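Local structure of ATP12 ATPase (2R31) at residues 124-129 against 182-187. The protein probably acts as a chaperone in the assembly of the F1 part of ATP synthase. Numbering follows the deposited sequence. Where two conformers were deposited one is given.
Sequences IDWAAT and GLAVIR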
ATOM      1  N   ILE A 124      18.169  -0.729   4.253  1.00  7.85           N
ATOM      2  CA  ILE A 124      18.660   0.321   5.135  1.00  8.68           C
ATOM      3  C   ILE A 124      19.657   1.201   4.365  1.00  8.23           C
ATOM      4  O   ILE A 124      19.608   2.445   4.468  1.00  9.17           O
ATOM      5  CB  ILE A 124      19.254  -0.269   6.430  1.00  9.49           C
ATOM      6  CG1 ILE A 124      18.217  -1.036   7.294  1.00 12.84           C
ATOM      7  CG2 ILE A 124      20.018   0.756   7.287  1.00 12.07           C
ATOM      8  CD1 ILE A 124      17.122  -0.164   7.871  1.00 17.13           C
ATOM      9  N   ASP A 125      20.573   0.595   3.650  1.00  9.02           N
ATOM     10  CA  ASP A 125      21.606   1.342   2.937  0.64  9.17           C
ATOM     11  C   ASP A 125      20.985   2.179   1.830  1.00  8.37           C
ATOM     12  O   ASP A 125      21.382   3.323   1.600  1.00  9.30           O
ATOM     13  CB  ASP A 125      22.683   0.431   2.353  0.64 10.81           C
ATOM     14  CG  ASP A 125      23.534  -0.336   3.345  0.64 13.46           C
ATOM     15  OD1 ASP A 125      23.509   0.014   4.549  0.64 16.01           O
ATOM     16  OD2 ASP A 125      24.235  -1.276   2.916  0.64 18.83           O
ATOM     17  N   TRP A 126      19.998   1.637   1.133  1.00  8.37           N
ATOM     18  CA  TRP A 126      19.269   2.382   0.099  1.00  8.29           C
ATOM     19  C   TRP A 126      18.646   3.634   0.704  1.00  7.92           C
ATOM     20  O   TRP A 126      18.767   4.745   0.179  1.00  8.80           O
ATOM     21  CB  TRP A 126      18.197   1.503  -0.569  1.00  8.77           C
ATOM     22  CG  TRP A 126      17.283   2.326  -1.396  1.00  8.62           C
ATOM     23  CD1 TRP A 126      17.557   2.812  -2.657  1.00  9.30           C
ATOM     24  CD2 TRP A 126      15.981   2.774  -1.043  1.00  8.42           C
ATOM     25  NE1 TRP A 126      16.497   3.559  -3.085  1.00  9.93           N
ATOM     26  CE2 TRP A 126      15.510   3.552  -2.136  1.00  8.79           C
ATOM     27  CE3 TRP A 126      15.136   2.605   0.079  1.00  8.70           C
ATOM     28  CZ2 TRP A 126      14.265   4.163  -2.155  1.00  9.61           C
ATOM     29  CZ3 TRP A 126      13.906   3.219   0.068  1.00  9.32           C
ATOM     30  CH2 TRP A 126      13.483   3.980  -1.029  1.00 10.00           C
ATOM     31  N   ALA A 127      17.922   3.512   1.803  1.00  7.79           N
ATOM     32  CA  ALA A 127      17.281   4.655   2.419  1.00  8.20           C
ATOM     33  C   ALA A 127      18.318   5.652   2.901  1.00  7.75           C
ATOM     34  O   ALA A 127      18.120   6.868   2.794  1.00  8.72           O
ATOM     35  CB  ALA A 127      16.320   4.229   3.522  1.00 10.08           C
ATOM     36  N   ALA A 128      19.449   5.186   3.407  1.00  8.07           N
ATOM     37  CA  ALA A 128      20.540   6.053   3.836  1.00  8.66           C
ATOM     38  C   ALA A 128      21.069   6.874   2.682  1.00  8.61           C
ATOM     39  O   ALA A 128      21.349   8.078   2.860  1.00 12.17           O
ATOM     40  CB  ALA A 128      21.650   5.244   4.464  1.00  9.24           C
ATOM     41  N   THR A 129      21.201   6.354   1.480  0.54  9.34           N
ATOM     42  CA  THR A 129      21.821   7.069   0.387  0.54 10.59           C
ATOM     43  C   THR A 129      20.833   7.773  -0.501  0.54 10.71           C
ATOM     44  O   THR A 129      21.030   8.924  -0.886  0.54 12.49           O
ATOM     45  CB  THR A 129      22.690   6.144  -0.513  0.54 13.30           C
ATOM     46  OG1 THR A 129      21.893   5.057  -1.007  0.54 17.42           O
ATOM     47  CG2 THR A 129      23.863   5.605   0.267  0.54 17.16           C
ATOM     48  N   GLY A 182       7.809   0.210   2.217  1.00  5.67           N
ATOM     49  CA  GLY A 182       6.806   0.886   1.422  1.00  5.78           C
ATOM     50  C   GLY A 182       7.402   1.938   0.480  1.00  5.54           C
ATOM     51  O   GLY A 182       7.039   2.013  -0.699  1.00  5.81           O
ATOM     52  N   LEU A 183       8.312   2.757   1.025  1.00  5.64           N
ATOM     53  CA  LEU A 183       8.982   3.748   0.189  1.00  5.47           C
ATOM     54  C   LEU A 183       9.804   3.078  -0.913  1.00  5.60           C
ATOM     55  O   LEU A 183       9.864   3.578  -2.034  1.00  6.34           O
ATOM     56  CB  LEU A 183       9.865   4.689   1.013  1.00  5.99           C
ATOM     57  CG  LEU A 183       9.096   5.618   1.957  1.00  6.05           C
ATOM     58  CD1 LEU A 183      10.073   6.394   2.811  1.00  7.30           C
ATOM     59  CD2 LEU A 183       8.176   6.545   1.227  1.00  7.04           C
ATOM     60  N   ALA A 184      10.451   1.943  -0.607  1.00  5.71           N
ATOM     61  CA  ALA A 184      11.251   1.270  -1.626  1.00  6.03           C
ATOM     62  C   ALA A 184      10.393   0.789  -2.767  1.00  6.03           C
ATOM     63  O   ALA A 184      10.859   0.780  -3.926  1.00  6.97           O
ATOM     64  CB  ALA A 184      12.026   0.129  -0.987  1.00  6.82           C
ATOM     65  N   VAL A 185       9.142   0.406  -2.521  1.00  5.88           N
ATOM     66  CA  VAL A 185       8.244   0.010  -3.603  1.00  6.02           C
ATOM     67  C   VAL A 185       7.882   1.249  -4.426  1.00  6.01           C
ATOM     68  O   VAL A 185       8.015   1.271  -5.655  1.00  7.93           O
ATOM     69  CB  VAL A 185       7.010  -0.729  -3.087  1.00  5.92           C
ATOM     70  CG1 VAL A 185       6.016  -0.940  -4.242  1.00  6.68           C
ATOM     71  CG2 VAL A 185       7.401  -2.039  -2.444  1.00  6.43           C
ATOM     72  N   ILE A 186       7.367   2.309  -3.792  1.00  5.80           N
ATOM     73  CA  ILE A 186       6.882   3.438  -4.587  1.00  6.27           C
ATOM     74  C   ILE A 186       8.025   4.173  -5.286  1.00  6.77           C
ATOM     75  O   ILE A 186       7.798   4.801  -6.328  1.00  7.77           O
ATOM     76  CB  ILE A 186       5.987   4.394  -3.767  1.00  6.25           C
ATOM     77  CG1 ILE A 186       6.687   5.126  -2.665  1.00  6.62           C
ATOM     78  CG2 ILE A 186       4.736   3.653  -3.273  1.00  6.62           C
ATOM     79  CD1 ILE A 186       5.993   6.409  -2.212  1.00  7.48           C
ATOM     80  N   ARG A 187       9.247   4.100  -4.740  1.00  6.65           N
ATOM     81  CA  ARG A 187      10.433   4.753  -5.347  1.00  7.94           C
ATOM     82  C   ARG A 187      11.166   3.822  -6.303  1.00  9.16           C
ATOM     83  O   ARG A 187      12.198   4.256  -6.861  1.00 12.15           O
ATOM     84  CB  ARG A 187      11.335   5.348  -4.283  1.00  8.91           C
ATOM     85  CG  ARG A 187      10.683   6.420  -3.427  1.00  8.43           C
ATOM     86  CD  ARG A 187       9.890   7.457  -4.166  1.00  8.89           C
ATOM     87  NE  ARG A 187       9.497   8.592  -3.358  1.00  9.45           N
ATOM     88  CZ  ARG A 187       8.594   9.484  -3.740  1.00  9.32           C
ATOM     89  NH1 ARG A 187       8.378  10.552  -2.957  1.00 10.57           N
ATOM     90  NH2 ARG A 187       7.905   9.338  -4.866  1.00  9.34           N
TER
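With CG of W126 anti to the backbone N (chi1 168°), the six-membered ring reaches out from its helix to the last turn of helix 179-186, and a chi2 of 79° turns the indole plane steeply to the CA-CB bond. The ring meets main chain as much as side chain: CH2 comes within 3.6 Å of A184 CA, and L183 O lies 3.8 Å from that same CH2. The methyl of A184 makes an off-centre CH-pi contact, its CB 4.2 Å from the six-membered ring centroid and 28° off the normal. CB of R187 meets the ring edge near its plane, 3.8 Å from W126 CZ2, on the side of the indole nitrogen. Beyond CB the arginine chain kinks and turns off from the indole, crossing it at about a right angle, and its NH1 forms a salt bridge with E157. No hydrogen bond joins the two segments; the indole NE1 instead donates to E130, one turn further along. This buried packing joins helix 110-130 to the C-terminal end of helix 179-186, whose other sides rest on helices 163-174 and 214-236 through V185 and I186.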